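Local coordinates for protein nicastrin (Dictyostelium purpureum, PDB 4R12) that probably serves as an essential subunit of gamma-secretase, the protease complex that cleaves membrane proteins such as Notch within the membrane, and is a putative recruiter of its substrates, at residues A[111-116]-A[380-385]; A[115-120]-A[570-575]; A[241-246]-A[323-328]; A[345-350]-A[387-392]. All coordinates share one frame; numbering follows the deposited sequence.

Contact 1: residues A[111-116]-A[380-385]; sequences RYPNKI and LPPSSS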
loop_
_atom_site.group_PDB
_atom_site.type_symbol
_atom_site.label_atom_id
_atom_site.label_comp_id
_atom_site.label_asym_id
_atom_site.label_seq_id
_atom_site.Cartn_x
_atom_site.Cartn_y
_atom_site.Cartn_z
ATOM N N ARG A 111 -14.366 -5.137 -7.750
ATOM C CA ARG A 111 -14.451 -6.576 -8.033
ATOM C C ARG A 111 -13.228 -7.079 -8.800
ATOM O O ARG A 111 -12.892 -8.264 -8.749
ATOM C CB ARG A 111 -15.715 -6.902 -8.842
ATOM C CG ARG A 111 -17.051 -6.561 -8.173
ATOM C CD ARG A 111 -17.580 -7.727 -7.346
ATOM N NE ARG A 111 -18.920 -7.495 -6.807
ATOM C CZ ARG A 111 -20.052 -7.944 -7.355
ATOM N NH1 ARG A 111 -20.025 -8.647 -8.476
ATOM N NH2 ARG A 111 -21.221 -7.677 -6.783
ATOM N N TYR A 112 -12.595 -6.179 -9.544
ATOM C CA TYR A 112 -11.348 -6.480 -10.244
ATOM C C TYR A 112 -10.480 -5.232 -10.142
ATOM O O TYR A 112 -10.541 -4.350 -10.994
ATOM C CB TYR A 112 -11.626 -6.890 -11.706
ATOM C CG TYR A 112 -10.445 -7.390 -12.534
ATOM C CD1 TYR A 112 -9.159 -6.875 -12.360
ATOM C CD2 TYR A 112 -10.626 -8.363 -13.511
ATOM C CE1 TYR A 112 -8.099 -7.312 -13.123
ATOM C CE2 TYR A 112 -9.563 -8.817 -14.279
ATOM C CZ TYR A 112 -8.304 -8.282 -14.086
ATOM O OH TYR A 112 -7.242 -8.718 -14.851
ATOM N N PRO A 113 -9.672 -5.143 -9.068
ATOM C CA PRO A 113 -8.812 -3.971 -8.852
ATOM C C PRO A 113 -7.892 -3.696 -10.041
ATOM O O PRO A 113 -7.262 -4.627 -10.559
ATOM C CB PRO A 113 -7.989 -4.357 -7.603
ATOM C CG PRO A 113 -8.856 -5.351 -6.881
ATOM C CD PRO A 113 -9.533 -6.144 -7.997
ATOM N N ASN A 114 -7.852 -2.444 -10.479
ATOM C CA ASN A 114 -6.972 -2.003 -11.554
ATOM C C ASN A 114 -7.212 -2.667 -12.891
ATOM O O ASN A 114 -6.312 -2.684 -13.724
ATOM C CB ASN A 114 -5.514 -2.232 -11.162
ATOM C CG ASN A 114 -5.015 -1.205 -10.197
ATOM O OD1 ASN A 114 -5.179 -0.011 -10.416
ATOM N ND2 ASN A 114 -4.404 -1.659 -9.115
ATOM N N LYS A 115 -8.407 -3.226 -13.085
ATOM C CA LYS A 115 -8.713 -4.011 -14.286
ATOM C C LYS A 115 -8.229 -3.355 -15.577
ATOM O O LYS A 115 -7.525 -3.980 -16.379
ATOM C CB LYS A 115 -10.219 -4.263 -14.399
ATOM C CG LYS A 115 -10.582 -5.126 -15.609
ATOM C CD LYS A 115 -11.915 -4.723 -16.216
ATOM C CE LYS A 115 -13.087 -5.372 -15.511
ATOM N NZ LYS A 115 -14.383 -4.882 -16.089
ATOM N N ILE A 116 -8.601 -2.097 -15.778
ATOM C CA ILE A 116 -8.366 -1.464 -17.076
ATOM C C ILE A 116 -6.918 -1.043 -17.273
ATOM O O ILE A 116 -6.517 -0.754 -18.396
ATOM C CB ILE A 116 -9.275 -0.227 -17.295
ATOM C CG1 ILE A 116 -8.961 0.892 -16.297
ATOM C CG2 ILE A 116 -10.743 -0.628 -17.248
ATOM C CD1 ILE A 116 -9.739 2.199 -16.563
ATOM N N LEU A 380 -3.584 -13.934 -15.537
ATOM C CA LEU A 380 -2.924 -13.514 -14.302
ATOM C C LEU A 380 -3.863 -12.639 -13.473
ATOM O O LEU A 380 -4.700 -11.934 -14.030
ATOM C CB LEU A 380 -1.645 -12.730 -14.597
ATOM C CG LEU A 380 -0.383 -13.431 -15.087
ATOM C CD1 LEU A 380 0.726 -12.417 -15.032
ATOM C CD2 LEU A 380 -0.025 -14.648 -14.226
ATOM N N PRO A 381 -3.740 -12.698 -12.138
ATOM C CA PRO A 381 -4.485 -11.778 -11.272
ATOM C C PRO A 381 -3.858 -10.394 -11.341
ATOM O O PRO A 381 -2.746 -10.289 -11.851
ATOM C CB PRO A 381 -4.314 -12.389 -9.878
ATOM C CG PRO A 381 -2.977 -13.073 -9.938
ATOM C CD PRO A 381 -2.868 -13.603 -11.370
ATOM N N PRO A 382 -4.561 -9.355 -10.862
ATOM C CA PRO A 382 -3.955 -8.021 -10.832
ATOM C C PRO A 382 -2.596 -8.059 -10.148
ATOM O O PRO A 382 -2.506 -8.492 -8.999
ATOM C CB PRO A 382 -4.948 -7.190 -10.010
ATOM C CG PRO A 382 -6.231 -7.913 -10.098
ATOM C CD PRO A 382 -5.901 -9.374 -10.250
ATOM N N SER A 383 -1.553 -7.654 -10.858
ATOM C CA SER A 383 -0.197 -7.778 -10.342
ATOM C C SER A 383 0.745 -6.844 -11.076
ATOM O O SER A 383 0.509 -6.494 -12.236
ATOM C CB SER A 383 0.306 -9.220 -10.474
ATOM O OG SER A 383 0.212 -9.660 -11.817
ATOM N N SER A 384 1.809 -6.456 -10.386
ATOM C CA SER A 384 2.823 -5.559 -10.925
ATOM C C SER A 384 3.574 -6.165 -12.102
ATOM O O SER A 384 4.147 -5.432 -12.924
ATOM C CB SER A 384 3.810 -5.173 -9.818
ATOM O OG SER A 384 3.151 -4.377 -8.848
ATOM N N SER A 385 3.600 -7.498 -12.159
ATOM C CA SER A 385 4.218 -8.210 -13.275
ATOM C C SER A 385 3.556 -7.846 -14.601
ATOM O O SER A 385 4.181 -7.903 -15.656
ATOM C CB SER A 385 4.138 -9.722 -13.064
ATOM O OG SER A 385 4.978 -10.136 -12.001
HETATM O O HOH W 1 -7.403 -11.367 -14.962
#
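The junction between the small and large lobes of nicastrin is made here by two loops, with Tyr112 and Pro113 of the small-lobe sequence family meeting Pro382 of the large-lobe family. The CB of Pro382 is directed at 111-116, and its CG makes close approaches to both residues: it lies 3.6 Å from Tyr112 CE1, approaching the phenol ring obliquely, and 3.5 Å from the backbone O of Pro113. Tyr112 CG stands anti to the backbone N (chi1 -173°), which carries the phenol along the 380-385 loop as far as Leu380. There a water bridges the two loops: Tyr112 OH gives its proton to the water at 2.7 Å, and the water donates in turn to Leu380 O at 2.9 Å. Tyr112 is the first residue of a type II turn closed by Lys115 N to Tyr112 O, and the turn folds Lys115 CG back over the centre of one face of the phenol. Trp127 adds an edge-to-face ring contact. On the other loop, Ser383 OG donates to Pro381 O at 3.0 Å. No direct hydrogen bond crosses, so the loops meet by apolar packing and one water that links a hydroxyl and a carbonyl 4.2 Å apart, Tyr112 OH and Leu380 O.

Contact 2: residues A[115-120]-A[570-575]; sequences KIYGLY and PIFTES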
loop_
_atom_site.group_PDB
_atom_site.type_symbol
_atom_site.label_atom_id
_atom_site.label_comp_id
_atom_site.label_asym_id
_atom_site.label_seq_id
_atom_site.Cartn_x
_atom_site.Cartn_y
_atom_site.Cartn_z
ATOM N N LYS A 115 -8.407 -3.226 -13.085
ATOM C CA LYS A 115 -8.713 -4.011 -14.286
ATOM C C LYS A 115 -8.229 -3.355 -15.577
ATOM O O LYS A 115 -7.525 -3.980 -16.379
ATOM C CB LYS A 115 -10.219 -4.263 -14.399
ATOM C CG LYS A 115 -10.582 -5.126 -15.609
ATOM C CD LYS A 115 -11.915 -4.723 -16.216
ATOM C CE LYS A 115 -13.087 -5.372 -15.511
ATOM N NZ LYS A 115 -14.383 -4.882 -16.089
ATOM N N ILE A 116 -8.601 -2.097 -15.778
ATOM C CA ILE A 116 -8.366 -1.464 -17.076
ATOM C C ILE A 116 -6.918 -1.043 -17.273
ATOM O O ILE A 116 -6.517 -0.754 -18.396
ATOM C CB ILE A 116 -9.275 -0.227 -17.295
ATOM C CG1 ILE A 116 -8.961 0.892 -16.297
ATOM C CG2 ILE A 116 -10.743 -0.628 -17.248
ATOM C CD1 ILE A 116 -9.739 2.199 -16.563
ATOM N N TYR A 117 -6.132 -1.020 -16.198
ATOM C CA TYR A 117 -4.716 -0.650 -16.305
ATOM C C TYR A 117 -3.785 -1.861 -16.393
ATOM O O TYR A 117 -2.571 -1.708 -16.487
ATOM C CB TYR A 117 -4.316 0.233 -15.129
ATOM C CG TYR A 117 -5.183 1.461 -15.051
ATOM C CD1 TYR A 117 -5.201 2.379 -16.097
ATOM C CD2 TYR A 117 -6.019 1.681 -13.967
ATOM C CE1 TYR A 117 -6.010 3.503 -16.053
ATOM C CE2 TYR A 117 -6.832 2.810 -13.913
ATOM C CZ TYR A 117 -6.821 3.710 -14.965
ATOM O OH TYR A 117 -7.621 4.832 -14.930
ATOM N N GLY A 118 -4.358 -3.061 -16.395
ATOM C CA GLY A 118 -3.559 -4.273 -16.462
ATOM C C GLY A 118 -3.576 -4.948 -17.818
ATOM O O GLY A 118 -3.949 -4.334 -18.810
ATOM N N LEU A 119 -3.165 -6.218 -17.860
ATOM C CA LEU A 119 -3.104 -6.988 -19.104
ATOM C C LEU A 119 -4.440 -7.306 -19.744
ATOM O O LEU A 119 -4.508 -7.552 -20.942
ATOM C CB LEU A 119 -2.390 -8.320 -18.866
ATOM C CG LEU A 119 -0.873 -8.373 -18.934
ATOM C CD1 LEU A 119 -0.444 -9.816 -18.784
ATOM C CD2 LEU A 119 -0.351 -7.795 -20.239
ATOM N N TYR A 120 -5.498 -7.343 -18.946
ATOM C CA TYR A 120 -6.787 -7.798 -19.440
ATOM C C TYR A 120 -7.900 -6.771 -19.209
ATOM O O TYR A 120 -8.804 -7.002 -18.410
ATOM C CB TYR A 120 -7.162 -9.127 -18.780
ATOM C CG TYR A 120 -5.995 -10.095 -18.645
ATOM C CD1 TYR A 120 -5.608 -10.909 -19.705
ATOM C CD2 TYR A 120 -5.284 -10.196 -17.449
ATOM C CE1 TYR A 120 -4.542 -11.797 -19.578
ATOM C CE2 TYR A 120 -4.227 -11.077 -17.316
ATOM C CZ TYR A 120 -3.861 -11.872 -18.379
ATOM O OH TYR A 120 -2.806 -12.743 -18.236
ATOM N N PRO A 570 -3.566 6.150 -15.650
ATOM C CA PRO A 570 -4.440 6.350 -14.489
ATOM C C PRO A 570 -4.398 7.797 -13.992
ATOM O O PRO A 570 -3.319 8.352 -13.806
ATOM C CB PRO A 570 -3.878 5.375 -13.430
ATOM C CG PRO A 570 -2.522 5.001 -13.901
ATOM C CD PRO A 570 -2.534 5.126 -15.407
ATOM N N ILE A 571 -5.565 8.396 -13.794
ATOM C CA ILE A 571 -5.633 9.765 -13.296
ATOM C C ILE A 571 -6.312 9.821 -11.940
ATOM O O ILE A 571 -7.539 9.770 -11.857
ATOM C CB ILE A 571 -6.403 10.687 -14.253
ATOM C CG1 ILE A 571 -5.766 10.673 -15.643
ATOM C CG2 ILE A 571 -6.453 12.116 -13.672
ATOM C CD1 ILE A 571 -4.328 11.143 -15.659
ATOM N N PHE A 572 -5.514 9.921 -10.885
ATOM C CA PHE A 572 -6.025 10.044 -9.523
ATOM C C PHE A 572 -5.327 11.209 -8.856
ATOM O O PHE A 572 -4.102 11.296 -8.879
ATOM C CB PHE A 572 -5.800 8.766 -8.706
ATOM C CG PHE A 572 -6.501 7.572 -9.264
ATOM C CD1 PHE A 572 -7.805 7.293 -8.905
ATOM C CD2 PHE A 572 -5.864 6.736 -10.153
ATOM C CE1 PHE A 572 -8.458 6.176 -9.416
ATOM C CE2 PHE A 572 -6.519 5.635 -10.672
ATOM C CZ PHE A 572 -7.815 5.360 -10.303
ATOM N N THR A 573 -6.112 12.107 -8.273
ATOM C CA THR A 573 -5.560 13.280 -7.615
ATOM C C THR A 573 -6.275 13.504 -6.299
ATOM O O THR A 573 -7.491 13.725 -6.264
ATOM C CB THR A 573 -5.695 14.565 -8.477
ATOM O OG1 THR A 573 -7.082 14.846 -8.706
ATOM C CG2 THR A 573 -4.967 14.413 -9.806
ATOM N N GLU A 574 -5.515 13.471 -5.216
ATOM C CA GLU A 574 -6.097 13.612 -3.896
ATOM C C GLU A 574 -6.270 15.076 -3.535
ATOM O O GLU A 574 -5.358 15.885 -3.739
ATOM C CB GLU A 574 -5.223 12.921 -2.855
ATOM C CG GLU A 574 -5.699 13.105 -1.424
ATOM C CD GLU A 574 -4.795 12.378 -0.451
ATOM O OE1 GLU A 574 -3.967 13.037 0.217
ATOM O OE2 GLU A 574 -4.905 11.145 -0.377
ATOM N N SER A 575 -7.441 15.409 -3.006
ATOM C CA SER A 575 -7.706 16.765 -2.522
ATOM C C SER A 575 -6.673 17.236 -1.514
ATOM O O SER A 575 -6.256 16.462 -0.639
ATOM C CB SER A 575 -9.083 16.835 -1.870
ATOM O OG SER A 575 -9.315 18.126 -1.331
#
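Tyr117 lays one face of its ring on Pro570. The CB of Pro570 sits 3.9 Å from the centroid of the Tyr117 ring and 16° off its normal, a CH-pi contact, while Pro570 CA comes within 3.6 Å of Tyr117 OH. The opposite face of the phenol is taken by its own neighbour Ile116, whose CG1 lies above the ring centre, so the ring is sandwiched between an isoleucine and a proline. Phe572 makes a looser contact: its CE2 is 4.3 Å from Tyr117 CE2, and the tyrosine atom arrives at the edge of the phenylalanine ring, near its plane. Tyr117 CG is anti to the carbonyl carbon (chi1 -57°), which brings the ring face onto Pro570. It starts from a short 3-10 turn, 115-117, in a long loop of the small lobe, and it meets the chain leading into strand 572-575, which pairs antiparallel with both strand 21-29 and strand 192-203. Further out, the 3-10 turn is closed by Gly118 N to Lys115 O at 3.3 Å, and Tyr117 O accepts a hydrogen bond from Lys390 NZ. On the strand side, Ser550 OG bonds to Pro570 O, and the Phe572 ring meets Trp273 edge-to-face.

Contact 3: residues A[241-246]-A[323-328]; sequences TVTLLS and IELNQI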
loop_
_atom_site.group_PDB
_atom_site.type_symbol
_atom_site.label_atom_id
_atom_site.label_comp_id
_atom_site.label_asym_id
_atom_site.label_seq_id
_atom_site.Cartn_x
_atom_site.Cartn_y
_atom_site.Cartn_z
ATOM N N THR A 241 5.413 -7.551 2.293
ATOM C CA THR A 241 6.482 -6.586 2.552
ATOM C C THR A 241 7.404 -7.052 3.689
ATOM O O THR A 241 8.631 -7.004 3.568
ATOM C CB THR A 241 5.908 -5.202 2.883
ATOM O OG1 THR A 241 5.073 -4.775 1.797
ATOM C CG2 THR A 241 7.040 -4.191 3.098
ATOM N N VAL A 242 6.811 -7.517 4.786
ATOM C CA VAL A 242 7.588 -8.072 5.898
ATOM C C VAL A 242 8.403 -9.277 5.448
ATOM O O VAL A 242 9.594 -9.443 5.804
ATOM C CB VAL A 242 6.658 -8.492 7.057
ATOM C CG1 VAL A 242 7.421 -9.280 8.111
ATOM C CG2 VAL A 242 6.017 -7.262 7.683
ATOM N N THR A 243 7.746 -10.133 4.674
ATOM C CA THR A 243 8.374 -11.337 4.141
ATOM C C THR A 243 9.623 -11.002 3.346
ATOM O O THR A 243 10.710 -11.517 3.633
ATOM C CB THR A 243 7.398 -12.119 3.231
ATOM O OG1 THR A 243 6.266 -12.556 3.993
ATOM C CG2 THR A 243 8.103 -13.345 2.624
ATOM N N LEU A 244 9.481 -10.132 2.346
ATOM C CA LEU A 244 10.619 -9.839 1.468
ATOM C C LEU A 244 11.750 -9.109 2.199
ATOM O O LEU A 244 12.931 -9.407 1.975
ATOM C CB LEU A 244 10.173 -9.030 0.257
ATOM C CG LEU A 244 11.260 -8.900 -0.812
ATOM C CD1 LEU A 244 11.792 -10.297 -1.200
ATOM C CD2 LEU A 244 10.698 -8.179 -2.043
ATOM N N LEU A 245 11.417 -8.175 3.084
ATOM C CA LEU A 245 12.470 -7.566 3.900
ATOM C C LEU A 245 13.167 -8.617 4.772
ATOM O O LEU A 245 14.386 -8.550 4.961
ATOM C CB LEU A 245 11.924 -6.418 4.780
ATOM C CG LEU A 245 11.528 -5.160 3.992
ATOM C CD1 LEU A 245 10.691 -4.212 4.869
ATOM C CD2 LEU A 245 12.776 -4.427 3.475
ATOM N N SER A 246 12.410 -9.585 5.287
ATOM C CA SER A 246 12.987 -10.616 6.154
ATOM C C SER A 246 13.827 -11.616 5.335
ATOM O O SER A 246 14.852 -12.121 5.807
ATOM C CB SER A 246 11.891 -11.339 6.942
ATOM O OG SER A 246 11.166 -10.406 7.742
ATOM N N ILE A 323 10.070 -12.627 -10.102
ATOM C CA ILE A 323 9.280 -13.224 -9.039
ATOM C C ILE A 323 8.492 -12.117 -8.312
ATOM O O ILE A 323 9.083 -11.144 -7.838
ATOM C CB ILE A 323 10.177 -13.969 -8.019
ATOM C CG1 ILE A 323 11.177 -14.881 -8.740
ATOM C CG2 ILE A 323 9.339 -14.757 -7.020
ATOM C CD1 ILE A 323 10.521 -16.046 -9.449
ATOM N N GLU A 324 7.175 -12.265 -8.222
ATOM C CA GLU A 324 6.356 -11.292 -7.515
ATOM C C GLU A 324 5.607 -11.935 -6.357
ATOM O O GLU A 324 5.028 -13.011 -6.495
ATOM C CB GLU A 324 5.345 -10.618 -8.452
ATOM C CG GLU A 324 4.456 -9.574 -7.733
ATOM C CD GLU A 324 3.496 -8.871 -8.673
ATOM O OE1 GLU A 324 3.554 -9.151 -9.897
ATOM O OE2 GLU A 324 2.670 -8.051 -8.189
ATOM N N LEU A 325 5.631 -11.261 -5.213
ATOM C CA LEU A 325 4.805 -11.647 -4.081
ATOM C C LEU A 325 3.514 -10.828 -4.122
ATOM O O LEU A 325 3.566 -9.614 -4.185
ATOM C CB LEU A 325 5.553 -11.407 -2.769
ATOM C CG LEU A 325 6.948 -12.026 -2.721
ATOM C CD1 LEU A 325 7.517 -11.826 -1.329
ATOM C CD2 LEU A 325 6.899 -13.514 -3.091
ATOM N N ASN A 326 2.357 -11.484 -4.105
ATOM C CA ASN A 326 1.121 -10.723 -4.209
ATOM C C ASN A 326 -0.029 -11.394 -3.472
ATOM O O ASN A 326 -0.765 -12.214 -4.049
ATOM C CB ASN A 326 0.763 -10.506 -5.679
ATOM C CG ASN A 326 -0.203 -9.341 -5.862
ATOM O OD1 ASN A 326 -1.291 -9.343 -5.289
ATOM N ND2 ASN A 326 0.214 -8.323 -6.617
ATOM N N GLN A 327 -0.158 -11.006 -2.199
ATOM C CA GLN A 327 -1.051 -11.598 -1.183
ATOM C C GLN A 327 -0.642 -13.031 -0.827
ATOM O O GLN A 327 -1.090 -14.000 -1.455
ATOM C CB GLN A 327 -2.518 -11.538 -1.640
ATOM C CG GLN A 327 -2.970 -10.129 -2.041
ATOM C CD GLN A 327 -4.490 -9.976 -2.036
ATOM O OE1 GLN A 327 -5.083 -9.560 -1.036
ATOM N NE2 GLN A 327 -5.125 -10.343 -3.143
ATOM N N ILE A 328 0.214 -13.166 0.187
ATOM C CA ILE A 328 0.763 -14.487 0.531
ATOM C C ILE A 328 0.601 -14.838 2.011
ATOM O O ILE A 328 1.192 -15.817 2.498
ATOM C CB ILE A 328 2.260 -14.586 0.139
ATOM C CG1 ILE A 328 3.110 -13.551 0.890
ATOM C CG2 ILE A 328 2.433 -14.446 -1.383
ATOM C CD1 ILE A 328 4.628 -13.767 0.700
#
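Van der Waals contacts join Thr243 and Leu244 of the helix to Leu325 and Ile328. Leu325 CD1 reaches the helix between the two: it is 4.2 Å from Leu244 CB and 4.3 Å from Thr243 CG2. Ile328 comes from beyond the strand and meets Thr243 tip to tip, its CD1 3.9 Å from Thr243 OG1 and 4.0 Å from Thr243 CG2. Ile328 CG1 lies between the backbone N and the carbonyl carbon (chi1 61°), with the chain then extended so that the delta methyl is sent out to the threonine. This is a helix packed on a face of the alpha/beta large lobe, whose family belongs to the zinc exopeptidase clan: helix 234-252 rests against strand 319-325, which runs parallel to both 214-220 and 397-401, and helix 427-441 touches Thr243 as well. No hydrogen bond crosses between the two segments. Thr243 OG1 is hydrogen-bonded to Phe239 O one turn back in the helix. Ser246 OG donates at 2.7 Å to Val242 O, which also receives Ser246 N from the other face of its plane. Asn326 ND2 bonds at 2.9 Å to Glu324 OE2, coming from above the carboxylate plane, and the same carboxylate takes Ser385 OG and Ser384 N.

Contact 4: residues A[345-350]-A[387-392]; sequences HTAGTK and SFLKKT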
loop_
_atom_site.group_PDB
_atom_site.type_symbol
_atom_site.label_atom_id
_atom_site.label_comp_id
_atom_site.label_asym_id
_atom_site.label_seq_id
_atom_site.Cartn_x
_atom_site.Cartn_y
_atom_site.Cartn_z
ATOM N N HIS A 345 1.063 -18.336 -10.205
ATOM C CA HIS A 345 0.469 -17.855 -11.447
ATOM C C HIS A 345 1.594 -17.437 -12.369
ATOM O O HIS A 345 2.317 -16.493 -12.071
ATOM C CB HIS A 345 -0.488 -16.679 -11.178
ATOM C CG HIS A 345 -1.503 -16.973 -10.117
ATOM N ND1 HIS A 345 -2.846 -17.104 -10.391
ATOM C CD2 HIS A 345 -1.364 -17.194 -8.788
ATOM C CE1 HIS A 345 -3.496 -17.379 -9.273
ATOM N NE2 HIS A 345 -2.623 -17.440 -8.286
ATOM N N THR A 346 1.735 -18.130 -13.493
ATOM C CA THR A 346 2.928 -17.970 -14.311
ATOM C C THR A 346 2.630 -17.319 -15.654
ATOM O O THR A 346 1.515 -17.412 -16.169
ATOM C CB THR A 346 3.629 -19.340 -14.553
ATOM O OG1 THR A 346 2.719 -20.247 -15.185
ATOM C CG2 THR A 346 4.080 -19.945 -13.235
ATOM N N ALA A 347 3.635 -16.650 -16.209
ATOM C CA ALA A 347 3.531 -16.082 -17.546
ATOM C C ALA A 347 4.925 -15.965 -18.140
ATOM O O ALA A 347 5.920 -16.202 -17.455
ATOM C CB ALA A 347 2.834 -14.721 -17.501
ATOM N N GLY A 348 5.006 -15.618 -19.416
ATOM C CA GLY A 348 6.288 -15.604 -20.092
ATOM C C GLY A 348 6.706 -17.001 -20.522
ATOM O O GLY A 348 5.858 -17.873 -20.723
ATOM N N THR A 349 8.011 -17.210 -20.673
ATOM C CA THR A 349 8.534 -18.466 -21.201
ATOM C C THR A 349 9.405 -19.215 -20.196
ATOM O O THR A 349 10.015 -18.602 -19.306
ATOM C CB THR A 349 9.372 -18.230 -22.473
ATOM O OG1 THR A 349 10.325 -17.188 -22.222
ATOM C CG2 THR A 349 8.485 -17.818 -23.626
ATOM N N LYS A 350 9.459 -20.536 -20.357
ATOM C CA LYS A 350 10.321 -21.407 -19.552
ATOM C C LYS A 350 10.086 -21.212 -18.050
ATOM O O LYS A 350 11.028 -21.031 -17.268
ATOM C CB LYS A 350 11.797 -21.165 -19.895
ATOM C CG LYS A 350 12.118 -21.289 -21.383
ATOM C CD LYS A 350 13.589 -21.614 -21.616
ATOM C CE LYS A 350 13.903 -21.770 -23.099
ATOM N NZ LYS A 350 13.744 -20.486 -23.843
ATOM N N SER A 387 2.953 -5.019 -15.689
ATOM C CA SER A 387 3.645 -3.894 -16.305
ATOM C C SER A 387 4.806 -4.389 -17.154
ATOM O O SER A 387 5.072 -3.849 -18.227
ATOM C CB SER A 387 4.140 -2.909 -15.244
ATOM O OG SER A 387 3.050 -2.399 -14.502
ATOM N N PHE A 388 5.502 -5.420 -16.680
ATOM C CA PHE A 388 6.619 -5.974 -17.445
ATOM C C PHE A 388 6.138 -6.793 -18.643
ATOM O O PHE A 388 6.747 -6.755 -19.713
ATOM C CB PHE A 388 7.522 -6.825 -16.536
ATOM C CG PHE A 388 8.250 -6.016 -15.502
ATOM C CD1 PHE A 388 7.618 -5.638 -14.334
ATOM C CD2 PHE A 388 9.558 -5.605 -15.715
ATOM C CE1 PHE A 388 8.279 -4.875 -13.386
ATOM C CE2 PHE A 388 10.223 -4.842 -14.769
ATOM C CZ PHE A 388 9.575 -4.470 -13.608
ATOM N N LEU A 389 5.039 -7.518 -18.473
ATOM C CA LEU A 389 4.527 -8.372 -19.556
ATOM C C LEU A 389 3.969 -7.582 -20.740
ATOM O O LEU A 389 3.806 -8.121 -21.844
ATOM C CB LEU A 389 3.459 -9.312 -19.006
ATOM C CG LEU A 389 4.050 -10.389 -18.097
ATOM C CD1 LEU A 389 2.991 -10.944 -17.157
ATOM C CD2 LEU A 389 4.681 -11.491 -18.944
ATOM N N LYS A 390 3.670 -6.306 -20.511
ATOM C CA LYS A 390 3.307 -5.410 -21.605
ATOM C C LYS A 390 4.499 -5.151 -22.511
ATOM O O LYS A 390 4.339 -4.775 -23.665
ATOM C CB LYS A 390 2.779 -4.083 -21.072
ATOM C CG LYS A 390 1.456 -4.166 -20.340
ATOM C CD LYS A 390 1.109 -2.819 -19.706
ATOM C CE LYS A 390 -0.128 -2.934 -18.819
ATOM N NZ LYS A 390 -0.537 -1.630 -18.205
ATOM N N LYS A 391 5.698 -5.340 -21.975
ATOM C CA LYS A 391 6.916 -5.038 -22.718
ATOM C C LYS A 391 7.608 -6.286 -23.238
ATOM O O LYS A 391 8.157 -6.283 -24.340
ATOM C CB LYS A 391 7.892 -4.246 -21.847
ATOM C CG LYS A 391 7.334 -2.933 -21.357
ATOM C CD LYS A 391 6.947 -2.004 -22.506
ATOM C CE LYS A 391 6.592 -0.628 -21.944
ATOM N NZ LYS A 391 6.229 0.367 -22.982
ATOM N N THR A 392 7.587 -7.358 -22.455
ATOM C CA THR A 392 8.240 -8.587 -22.884
ATOM C C THR A 392 7.501 -9.849 -22.456
ATOM O O THR A 392 6.877 -9.905 -21.394
ATOM C CB THR A 392 9.683 -8.663 -22.354
ATOM O OG1 THR A 392 10.279 -9.891 -22.783
ATOM C CG2 THR A 392 9.711 -8.611 -20.834
#
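Leu389 buries the largest area in this contact, and it does so with both of its delta methyls. CD1 is 3.8 Å from Ala347 CB and CD2 is 4.0 Å from the same atom, so the single methyl of the alanine faces the fork of the leucine. Leu389 CG is anti to the carbonyl carbon (chi1 -71°), which sets both delta methyls against Ala347; beyond Ala347, CD2 also approaches Gly348 N at 4.2 Å.

Ala347 is the last residue of strand 339-347, and its CB points at the helix. Its backbone remains part of the large-lobe sheet, where it is hydrogen-bonded to Val397 of the antiparallel strand 397-401. The contact therefore sets the end of a strand against helix 385-389, the short helix that precedes strand 397-401 in the alpha/beta fold of this lobe. It lies near the surface, and both Ala347 and Leu389 are partly exposed.

Gly348, the third residue involved, contributes only backbone. It takes the chain off the strand with a positive phi (80°, psi -155°), backbone angles at which a beta carbon would collide with the carbonyl O of Ala347, which accounts for the glycine. Its side of the contact is an amide beside a methyl.

No hydrogen bond crosses between the segments. Just past Leu389, Phe388 O accepts from both Lys391 N and Thr392 N, each at 2.9 Å. Next along the chain, Lys390 turns its amine to Glu279 in a salt bridge, while Leu380 also packs on Leu389.

In the fold
Contacts 1 and 2 start from one small-lobe loop and share Lys115 and Ile116; their centres are about 10 Å apart, and Tyr120 OH of contact 2 bonds to Leu380 N of contact 1 at 3.1 Å. Contact 1 also reaches contact 3, about 17 Å away between centres, where Ser385 OG lies 2.7 Å from Glu324 OE1. Leu380 links it to contact 4 by packing, its CD1 against Leu389 CD1. Contacts 2 and 4 meet where Lys390 NZ is 2.7 Å from Tyr117 O, whereas contact 3 touches neither of these two. Residues 380-392 thus meet the small-lobe loop through Lys390 and Leu380. An N-acetylglucosamine, a glycan sugar and not a pocket ligand, lies about 8 Å from the Tyr117 side chain.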